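Local structure of glutamate--cysteine ligase GshA (Methylobacillus flagellatus KT, 3K1T) at residues Pro235-Gly241 / Ser323-Glu329; Tyr289-Met294 / Lys312-Glu318; Glu251-Ala255 / Ala299-Asp304. The protein probably acts as a ligase of the glutamate--cysteine ligase (GshA) family, joining glutamate to cysteine. One frame throughout, in Å; residues are numbered along the deposited sequence.

Interaction 1 (Pro235-Gly241 / Ser323-Glu329); sequences PYFDTCG and SEVILQE
Glu329 swings its CG opposite the backbone N (chi1 165°) and runs on extended past the backbone of Tyr236, so that its OE1 takes the Tyr236 N-H at 2.9 Å. That bond is nearly straight at the hydrogen (174°), but the donor stands above the carboxylate plane. Glu329 N in turn donates to Tyr236 O at 2.9 Å, and two hydrogen bonds, one donated by each residue, join the pair. Glu329 OE1 also lies 3.4 Å from CD2 of the Tyr236 ring, which chi1 of -70° places beside the carboxylate. OE1 accepts as well from Trp231 NE1, and OE2 forms a salt bridge with Lys56.

From here strands 237-241 and 324-329 run antiparallel, at the edge of a four-stranded antiparallel sheet in which 237-241 is an outermost strand within the chain. Asp238 with Leu327 and Cys240 with Val325 are hydrogen-bonded pairs; Phe237 with Gln328 and Thr239 with Ile326 are non-hydrogen-bonded pairs. Leu327 N meets Asp238 O at 2.8 Å, and Asp238 N and Cys240 N return bonds to Leu327 O and Val325 O.

Asp238, Cys240, Val325 and Leu327 share one face, on which Leu327 continues onto Val258 of helix 251-272, whereas Phe237, Thr239, Ile326 and Gln328 share the other, toward helix 210-226, with Phe212 against Ile326 and Gln328. On the first face Cys240 SG rests 3.9 Å from Val325 CB. Thr239 CG2 approaches Glu324 OE2 to 3.7 Å, while the same oxygen is hydrogen-bonded to Ser209. One water ties the start of the pair together, donating to Pro235 O at 2.7 Å and accepting from Gln328 NE2 at 3.0 Å.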
loop_
_atom_site.group_PDB
_atom_site.type_symbol
_atom_site.label_atom_id
_atom_site.label_comp_id
_atom_site.label_asym_id
_atom_site.label_seq_id
_atom_site.Cartn_x
_atom_site.Cartn_y
_atom_site.Cartn_z
ATOM N N PRO A 235 -18.673 5.401 -23.268
ATOM C CA PRO A 235 -19.984 5.640 -23.915
ATOM C C PRO A 235 -19.975 6.928 -24.750
ATOM O O PRO A 235 -19.350 7.925 -24.347
ATOM C CB PRO A 235 -20.951 5.794 -22.718
ATOM C CG PRO A 235 -20.184 5.313 -21.501
ATOM C CD PRO A 235 -18.738 5.629 -21.816
ATOM N N TYR A 236 -20.687 6.932 -25.879
ATOM C CA TYR A 236 -20.894 8.170 -26.629
ATOM C C TYR A 236 -21.728 9.117 -25.774
ATOM O O TYR A 236 -22.520 8.691 -24.916
ATOM C CB TYR A 236 -21.667 7.896 -27.928
ATOM C CG TYR A 236 -20.922 7.142 -29.007
ATOM C CD1 TYR A 236 -19.656 7.546 -29.423
ATOM C CD2 TYR A 236 -21.502 6.034 -29.629
ATOM C CE1 TYR A 236 -18.988 6.872 -30.449
ATOM C CE2 TYR A 236 -20.873 5.378 -30.646
ATOM C CZ TYR A 236 -19.617 5.793 -31.064
ATOM O OH TYR A 236 -18.981 5.126 -32.080
ATOM N N PHE A 237 -21.580 10.408 -26.018
ATOM C CA PHE A 237 -22.483 11.385 -25.400
ATOM C C PHE A 237 -22.692 12.635 -26.269
ATOM O O PHE A 237 -21.964 12.900 -27.227
ATOM C CB PHE A 237 -22.010 11.763 -23.983
ATOM C CG PHE A 237 -20.922 12.802 -23.950
ATOM C CD1 PHE A 237 -19.609 12.460 -24.209
ATOM C CD2 PHE A 237 -21.221 14.133 -23.675
ATOM C CE1 PHE A 237 -18.593 13.422 -24.223
ATOM C CE2 PHE A 237 -20.200 15.105 -23.690
ATOM C CZ PHE A 237 -18.896 14.742 -23.968
ATOM N N ASP A 238 -23.678 13.413 -25.882
ATOM C CA ASP A 238 -23.919 14.748 -26.504
ATOM C C ASP A 238 -24.564 15.640 -25.434
ATOM O O ASP A 238 -24.946 15.155 -24.358
ATOM C CB ASP A 238 -24.803 14.561 -27.743
ATOM C CG ASP A 238 -24.832 15.799 -28.680
ATOM O OD1 ASP A 238 -24.028 16.743 -28.502
ATOM O OD2 ASP A 238 -25.704 15.799 -29.584
ATOM N N THR A 239 -24.707 16.935 -25.722
ATOM C CA THR A 239 -25.301 17.855 -24.781
ATOM C C THR A 239 -26.232 18.833 -25.494
ATOM O O THR A 239 -26.150 19.037 -26.716
ATOM C CB THR A 239 -24.231 18.729 -24.073
ATOM O OG1 THR A 239 -23.576 19.517 -25.062
ATOM C CG2 THR A 239 -23.207 17.919 -23.323
ATOM N N CYS A 240 -27.168 19.393 -24.743
ATOM C CA CYS A 240 -27.719 20.676 -25.144
ATOM C C CYS A 240 -27.884 21.617 -23.982
ATOM O O CYS A 240 -27.559 21.257 -22.853
ATOM C CB CYS A 240 -28.954 20.531 -25.946
ATOM S SG CYS A 240 -30.328 19.964 -25.077
ATOM N N GLY A 241 -28.271 22.860 -24.278
ATOM C CA GLY A 241 -28.365 23.884 -23.244
ATOM C C GLY A 241 -29.561 23.666 -22.353
ATOM O O GLY A 241 -30.228 22.637 -22.435
ATOM N N SER A 323 -29.661 23.974 -16.553
ATOM C CA SER A 323 -28.688 24.731 -17.320
ATOM C C SER A 323 -27.998 23.928 -18.435
ATOM O O SER A 323 -27.335 24.506 -19.311
ATOM C CB SER A 323 -27.640 25.327 -16.397
ATOM O OG SER A 323 -26.880 24.295 -15.778
ATOM N N GLU A 324 -28.160 22.609 -18.412
ATOM C CA GLU A 324 -27.529 21.747 -19.396
ATOM C C GLU A 324 -28.274 20.435 -19.359
ATOM O O GLU A 324 -28.724 20.005 -18.299
ATOM C CB GLU A 324 -26.050 21.470 -19.068
ATOM C CG GLU A 324 -25.306 20.675 -20.185
ATOM C CD GLU A 324 -23.786 20.478 -19.913
ATOM O OE1 GLU A 324 -23.383 20.114 -18.773
ATOM O OE2 GLU A 324 -23.004 20.685 -20.861
ATOM N N VAL A 325 -28.401 19.820 -20.523
ATOM C CA VAL A 325 -28.944 18.452 -20.631
ATOM C C VAL A 325 -27.852 17.613 -21.267
ATOM O O VAL A 325 -27.359 17.960 -22.341
ATOM C CB VAL A 325 -30.245 18.382 -21.460
ATOM C CG1 VAL A 325 -30.741 16.943 -21.589
ATOM C CG2 VAL A 325 -31.370 19.313 -20.868
ATOM N N ILE A 326 -27.467 16.536 -20.579
ATOM C CA ILE A 326 -26.461 15.608 -21.077
ATOM C C ILE A 326 -27.171 14.330 -21.513
ATOM O O ILE A 326 -28.007 13.795 -20.780
ATOM C CB ILE A 326 -25.390 15.275 -19.975
ATOM C CG1 ILE A 326 -24.705 16.560 -19.503
ATOM C CG2 ILE A 326 -24.320 14.285 -20.549
ATOM C CD1 ILE A 326 -24.096 16.506 -18.121
ATOM N N LEU A 327 -26.856 13.889 -22.727
ATOM C CA LEU A 327 -27.379 12.649 -23.272
ATOM C C LEU A 327 -26.232 11.667 -23.351
ATOM O O LEU A 327 -25.218 11.960 -23.964
ATOM C CB LEU A 327 -27.955 12.899 -24.663
ATOM C CG LEU A 327 -29.130 13.874 -24.694
ATOM C CD1 LEU A 327 -28.643 15.315 -24.815
ATOM C CD2 LEU A 327 -30.102 13.513 -25.841
ATOM N N GLN A 328 -26.366 10.513 -22.699
ATOM C CA GLN A 328 -25.279 9.535 -22.716
ATOM C C GLN A 328 -25.784 8.168 -23.210
ATOM O O GLN A 328 -26.857 7.729 -22.842
ATOM C CB GLN A 328 -24.651 9.388 -21.333
ATOM C CG GLN A 328 -23.329 8.577 -21.350
ATOM C CD GLN A 328 -22.762 8.304 -19.965
ATOM O OE1 GLN A 328 -23.503 8.021 -19.023
ATOM N NE2 GLN A 328 -21.427 8.408 -19.840
ATOM N N GLU A 329 -24.972 7.512 -24.035
ATOM C CA GLU A 329 -25.169 6.110 -24.367
ATOM C C GLU A 329 -25.295 5.293 -23.078
ATOM O O GLU A 329 -24.414 5.353 -22.218
ATOM C CB GLU A 329 -23.976 5.615 -25.188
ATOM C CG GLU A 329 -23.861 4.080 -25.319
ATOM C CD GLU A 329 -22.573 3.621 -25.974
ATOM O OE1 GLU A 329 -21.898 4.442 -26.661
ATOM O OE2 GLU A 329 -22.250 2.406 -25.827
HETATM O O HOH W 1 -19.708 9.371 -22.114
#

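Interaction 2 (Tyr289-Met294 / Lys312-Glu318); sequences YGMGIM and KMSVVKE
Val315 turns its CB toward segment 289-294, and its two methyls lie along the backbone there. CG1, anti to the backbone N (chi1 -175°), touches Tyr289 O at 3.4 Å and the carbonyl carbon of Gly290; CG2 presses on Gly292 N, also at 3.4 Å. An alanine here is likely to open a gap against the Gly290-Gly292 backbone, which would lose both methyl contacts. Gly292 allows a close approach: its CA lies 3.4 Å from Lys312 O in a CA-H...O contact, where a CB would clash.

Beyond Val315, the Val316 methyls meet Tyr289, with CG2 3.8 Å from ring atom CD1 and the two side chains crossing at about a right angle. At the other end Lys312 bends at chi3, and its NZ donates to Ile293 O at 2.8 Å. Beside it the selenomethionines Met294 and Met313 cross, Met294 CG lying 3.8 Å from Met313 SE.

Val315 has positive phi and is the first residue to leave helical geometry after helix 307-314. The end of that helix and the turn following it thus pack along strand 291-296, an outermost strand of its sheet within the chain, while Met313 reaches over to Val282 of the adjoining strand 280-285.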
loop_
_atom_site.group_PDB
_atom_site.type_symbol
_atom_site.label_atom_id
_atom_site.label_comp_id
_atom_site.label_asym_id
_atom_site.label_seq_id
_atom_site.Cartn_x
_atom_site.Cartn_y
_atom_site.Cartn_z
ATOM N N TYR A 289 -29.914 22.741 -7.447
ATOM C CA TYR A 289 -31.294 22.271 -7.285
ATOM C C TYR A 289 -31.431 20.749 -7.490
ATOM O O TYR A 289 -32.440 20.174 -7.083
ATOM C CB TYR A 289 -32.233 23.005 -8.269
ATOM C CG TYR A 289 -32.373 24.487 -7.926
ATOM C CD1 TYR A 289 -33.365 24.923 -7.046
ATOM C CD2 TYR A 289 -31.517 25.426 -8.468
ATOM C CE1 TYR A 289 -33.511 26.297 -6.728
ATOM C CE2 TYR A 289 -31.611 26.808 -8.127
ATOM C CZ TYR A 289 -32.605 27.232 -7.251
ATOM O OH TYR A 289 -32.752 28.587 -6.950
ATOM N N GLY A 290 -30.418 20.136 -8.110
ATOM C CA GLY A 290 -30.361 18.702 -8.333
ATOM C C GLY A 290 -30.328 18.336 -9.817
ATOM O O GLY A 290 -30.049 19.172 -10.694
HETATM N N MSE A 291 -30.623 17.059 -10.085
HETATM C CA MSE A 291 -30.560 16.508 -11.432
HETATM C C MSE A 291 -31.766 15.581 -11.644
HETATM O O MSE A 291 -32.163 14.875 -10.719
HETATM C CB MSE A 291 -29.231 15.773 -11.620
HETATM C CG MSE A 291 -29.084 15.048 -12.951
HETATM SE SE MSE A 291 -27.267 14.347 -13.236
HETATM C CE MSE A 291 -26.501 15.939 -14.097
ATOM N N GLY A 292 -32.352 15.613 -12.836
ATOM C CA GLY A 292 -33.458 14.715 -13.185
ATOM C C GLY A 292 -32.934 13.756 -14.258
ATOM O O GLY A 292 -32.215 14.185 -15.164
ATOM N N ILE A 293 -33.282 12.475 -14.132
ATOM C CA ILE A 293 -32.759 11.443 -15.031
ATOM C C ILE A 293 -33.891 10.567 -15.574
ATOM O O ILE A 293 -34.814 10.182 -14.846
ATOM C CB ILE A 293 -31.741 10.541 -14.313
ATOM C CG1 ILE A 293 -30.563 11.358 -13.779
ATOM C CG2 ILE A 293 -31.243 9.413 -15.245
ATOM C CD1 ILE A 293 -29.796 10.640 -12.675
HETATM N N MSE A 294 -33.829 10.264 -16.867
HETATM C CA MSE A 294 -34.743 9.282 -17.489
HETATM C C MSE A 294 -33.973 8.529 -18.569
HETATM O O MSE A 294 -32.979 9.043 -19.099
HETATM C CB MSE A 294 -35.984 9.947 -18.091
HETATM C CG MSE A 294 -35.721 10.891 -19.221
HETATM SE SE MSE A 294 -37.338 11.790 -19.919
HETATM C CE MSE A 294 -38.289 10.252 -20.763
ATOM N N LYS A 312 -40.098 15.756 -13.139
ATOM C CA LYS A 312 -38.812 15.138 -12.880
ATOM C C LYS A 312 -37.674 15.826 -13.644
ATOM O O LYS A 312 -36.596 16.123 -13.091
ATOM C CB LYS A 312 -38.844 13.635 -13.259
ATOM C CG LYS A 312 -37.519 12.940 -13.040
ATOM C CD LYS A 312 -37.607 11.393 -13.139
ATOM C CE LYS A 312 -38.007 10.929 -14.510
ATOM N NZ LYS A 312 -37.544 9.509 -14.771
HETATM N N MSE A 313 -37.887 16.043 -14.929
HETATM C CA MSE A 313 -36.837 16.633 -15.778
HETATM C C MSE A 313 -36.631 18.147 -15.499
HETATM O O MSE A 313 -35.539 18.648 -15.711
HETATM C CB MSE A 313 -37.166 16.382 -17.245
HETATM C CG MSE A 313 -37.243 14.888 -17.560
HETATM SE SE MSE A 313 -35.709 13.844 -16.876
HETATM C CE MSE A 313 -34.718 14.550 -18.343
ATOM N N SER A 314 -37.658 18.837 -15.002
ATOM C CA SER A 314 -37.508 20.226 -14.524
ATOM C C SER A 314 -36.767 20.286 -13.197
ATOM O O SER A 314 -36.249 21.345 -12.823
ATOM C CB SER A 314 -38.875 20.888 -14.318
ATOM O OG SER A 314 -39.589 20.993 -15.529
ATOM N N VAL A 315 -36.771 19.157 -12.471
ATOM C CA VAL A 315 -36.024 18.952 -11.215
ATOM C C VAL A 315 -36.731 19.590 -10.033
ATOM O O VAL A 315 -36.939 18.919 -9.023
ATOM C CB VAL A 315 -34.523 19.369 -11.249
ATOM C CG1 VAL A 315 -33.811 18.989 -9.902
ATOM C CG2 VAL A 315 -33.765 18.719 -12.418
ATOM N N VAL A 316 -37.084 20.863 -10.138
ATOM C CA VAL A 316 -37.786 21.549 -9.079
ATOM C C VAL A 316 -38.954 22.362 -9.652
ATOM O O VAL A 316 -39.059 22.613 -10.861
ATOM C CB VAL A 316 -36.815 22.480 -8.259
ATOM C CG1 VAL A 316 -35.792 21.652 -7.390
ATOM C CG2 VAL A 316 -36.082 23.459 -9.198
ATOM N N LYS A 317 -39.847 22.764 -8.757
ATOM C CA LYS A 317 -40.973 23.580 -9.128
ATOM C C LYS A 317 -40.547 25.005 -9.516
ATOM O O LYS A 317 -41.233 25.646 -10.308
ATOM C CB LYS A 317 -42.028 23.589 -8.005
ATOM C CG LYS A 317 -42.782 22.259 -7.875
ATOM N N GLU A 318 -39.424 25.490 -8.979
ATOM C CA GLU A 318 -38.846 26.799 -9.426
ATOM C C GLU A 318 -38.556 26.694 -10.914
ATOM O O GLU A 318 -38.072 25.628 -11.393
ATOM C CB GLU A 318 -37.538 27.131 -8.706
ATOM C CG GLU A 318 -37.630 27.550 -7.231
ATOM C CD GLU A 318 -37.634 26.393 -6.248
ATOM O OE1 GLU A 318 -37.624 25.201 -6.665
ATOM O OE2 GLU A 318 -37.670 26.683 -5.038
#

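Interaction 3 (Glu251-Ala255 / Ala299-Asp304); sequences EEQLA and ADDVRD
Ala255 and Val302 form the close-packed part of this contact between the first turn of helix 251-272 and the loop ahead of helix 307-314. Val302 CG2 lies 3.7 Å from Ala255 CA, and its CB faces Leu254 CD2; Ala299 CB comes within 3.4 Å of Ala255 O. Leu254 carries this apolar patch on to Val325 and Leu327 of the sheet.

The more exposed side is polar. Arg303, extended from CG to NE, lays one guanidinium face over Ala255 CB and grips Glu252 side-on. Arg303 NE donates to Glu252 OE2 at 3.0 Å and Arg303 NH2 to Glu252 OE1 at 2.9 Å, the latter through the syn lone pair. The two planes are only 12° apart. Arg303 NH1 holds Asp300 OD1 at 2.9 Å, on the anti side of that carboxylate. Glu251 makes a longer link: its OE1 receives Asp304 N at 3.3 Å from well above the carboxylate plane, while its OE2 forms a salt bridge with Arg248.

All three guanidinium nitrogens are thereby bonded, which would hold its rotation. The Glu252-Arg303-Asp300 salt-bridge network joins helix and loop; its shared positive charge probably favours the ionised carboxylates.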
loop_
_atom_site.group_PDB
_atom_site.type_symbol
_atom_site.label_atom_id
_atom_site.label_comp_id
_atom_site.label_asym_id
_atom_site.label_seq_id
_atom_site.Cartn_x
_atom_site.Cartn_y
_atom_site.Cartn_z
ATOM N N GLU A 251 -38.405 20.663 -27.646
ATOM C CA GLU A 251 -38.699 19.267 -27.938
ATOM C C GLU A 251 -37.960 18.718 -29.161
ATOM O O GLU A 251 -37.323 17.666 -29.090
ATOM C CB GLU A 251 -40.189 19.116 -28.103
ATOM C CG GLU A 251 -40.657 17.725 -28.372
ATOM C CD GLU A 251 -42.138 17.584 -28.116
ATOM O OE1 GLU A 251 -42.584 17.813 -26.963
ATOM O OE2 GLU A 251 -42.839 17.240 -29.065
ATOM N N GLU A 252 -38.057 19.403 -30.293
ATOM C CA GLU A 252 -37.434 18.903 -31.511
ATOM C C GLU A 252 -35.904 18.868 -31.416
ATOM O O GLU A 252 -35.290 17.927 -31.911
ATOM C CB GLU A 252 -37.914 19.662 -32.747
ATOM C CG GLU A 252 -39.373 19.285 -33.124
ATOM C CD GLU A 252 -39.569 17.751 -33.302
ATOM O OE1 GLU A 252 -38.752 17.146 -34.025
ATOM O OE2 GLU A 252 -40.495 17.140 -32.689
ATOM N N GLN A 253 -35.319 19.883 -30.798
ATOM C CA GLN A 253 -33.880 19.948 -30.510
ATOM C C GLN A 253 -33.446 18.683 -29.757
ATOM O O GLN A 253 -32.541 17.979 -30.170
ATOM C CB GLN A 253 -33.596 21.185 -29.611
ATOM C CG GLN A 253 -32.263 21.191 -28.841
ATOM C CD GLN A 253 -31.256 22.128 -29.473
ATOM O OE1 GLN A 253 -31.151 22.194 -30.729
ATOM N NE2 GLN A 253 -30.545 22.916 -28.632
ATOM N N LEU A 254 -34.139 18.393 -28.673
ATOM C CA LEU A 254 -33.813 17.226 -27.849
ATOM C C LEU A 254 -34.014 15.905 -28.623
ATOM O O LEU A 254 -33.147 15.027 -28.587
ATOM C CB LEU A 254 -34.645 17.233 -26.579
ATOM C CG LEU A 254 -34.267 16.220 -25.488
ATOM C CD1 LEU A 254 -32.813 16.301 -25.082
ATOM C CD2 LEU A 254 -35.168 16.428 -24.249
ATOM N N ALA A 255 -35.151 15.788 -29.314
ATOM C CA ALA A 255 -35.493 14.598 -30.098
ATOM C C ALA A 255 -34.431 14.311 -31.150
ATOM O O ALA A 255 -34.059 13.140 -31.363
ATOM C CB ALA A 255 -36.905 14.728 -30.758
ATOM N N ALA A 299 -36.443 8.689 -30.022
ATOM C CA ALA A 299 -36.700 10.129 -29.994
ATOM C C ALA A 299 -38.132 10.400 -29.531
ATOM O O ALA A 299 -38.399 11.405 -28.843
ATOM C CB ALA A 299 -36.455 10.746 -31.381
ATOM N N ASP A 300 -39.063 9.510 -29.890
ATOM C CA ASP A 300 -40.459 9.689 -29.456
ATOM C C ASP A 300 -40.644 9.661 -27.940
ATOM O O ASP A 300 -41.545 10.304 -27.409
ATOM C CB ASP A 300 -41.376 8.671 -30.115
ATOM C CG ASP A 300 -41.843 9.118 -31.493
ATOM O OD1 ASP A 300 -41.600 10.291 -31.882
ATOM O OD2 ASP A 300 -42.473 8.291 -32.189
ATOM N N ASP A 301 -39.766 8.971 -27.235
ATOM C CA ASP A 301 -39.819 8.934 -25.786
ATOM C C ASP A 301 -39.565 10.295 -25.128
ATOM O O ASP A 301 -39.944 10.476 -23.979
ATOM C CB ASP A 301 -38.798 7.924 -25.206
ATOM C CG ASP A 301 -39.140 6.475 -25.519
ATOM O OD1 ASP A 301 -40.297 6.178 -25.859
ATOM O OD2 ASP A 301 -38.241 5.626 -25.438
ATOM N N VAL A 302 -38.942 11.248 -25.813
ATOM C CA VAL A 302 -38.807 12.595 -25.223
ATOM C C VAL A 302 -39.885 13.596 -25.663
ATOM O O VAL A 302 -39.900 14.739 -25.185
ATOM C CB VAL A 302 -37.383 13.204 -25.409
ATOM C CG1 VAL A 302 -36.334 12.300 -24.748
ATOM C CG2 VAL A 302 -37.035 13.478 -26.870
ATOM N N ARG A 303 -40.774 13.177 -26.565
ATOM C CA ARG A 303 -41.859 14.012 -27.045
ATOM C C ARG A 303 -43.090 13.824 -26.164
ATOM O O ARG A 303 -43.402 12.720 -25.712
ATOM C CB ARG A 303 -42.218 13.656 -28.481
ATOM C CG ARG A 303 -41.143 13.973 -29.472
ATOM C CD ARG A 303 -41.519 13.594 -30.887
ATOM N NE ARG A 303 -40.599 14.228 -31.832
ATOM C CZ ARG A 303 -39.746 13.596 -32.632
ATOM N NH1 ARG A 303 -39.682 12.263 -32.689
ATOM N NH2 ARG A 303 -38.961 14.318 -33.425
ATOM N N ASP A 304 -43.774 14.933 -25.919
ATOM C CA ASP A 304 -45.076 14.925 -25.242
ATOM C C ASP A 304 -45.005 14.227 -23.882
ATOM O O ASP A 304 -45.799 13.332 -23.576
ATOM C CB ASP A 304 -46.135 14.274 -26.159
ATOM C CG ASP A 304 -47.543 14.714 -25.821
ATOM O OD1 ASP A 304 -47.718 15.851 -25.310
ATOM O OD2 ASP A 304 -48.473 13.919 -26.054
#

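How the interactions relate
Interactions 1 and 2 reach opposite outermost strands of one four-stranded antiparallel sheet, 237-241 and 291-296, with centres 15 Å apart and no direct touch. Interaction 3 lies farthest from the chain's centre and meets both: Gln253 NE2 packs against Cys240 CB of interaction 1, and Met294 CE of interaction 2 approaches Asp301 O. Interaction 1 has the largest buried share and relies chiefly on regular backbone bonds. In interaction 2, methyls and selenomethionines pack against a glycine-bearing strand, with a single lysine bond across. Interaction 3 combines a small apolar patch with charged pairs toward its exposed side. Helix 251-272 links interactions 1 and 3, and helix 307-314 precedes strand 324-329.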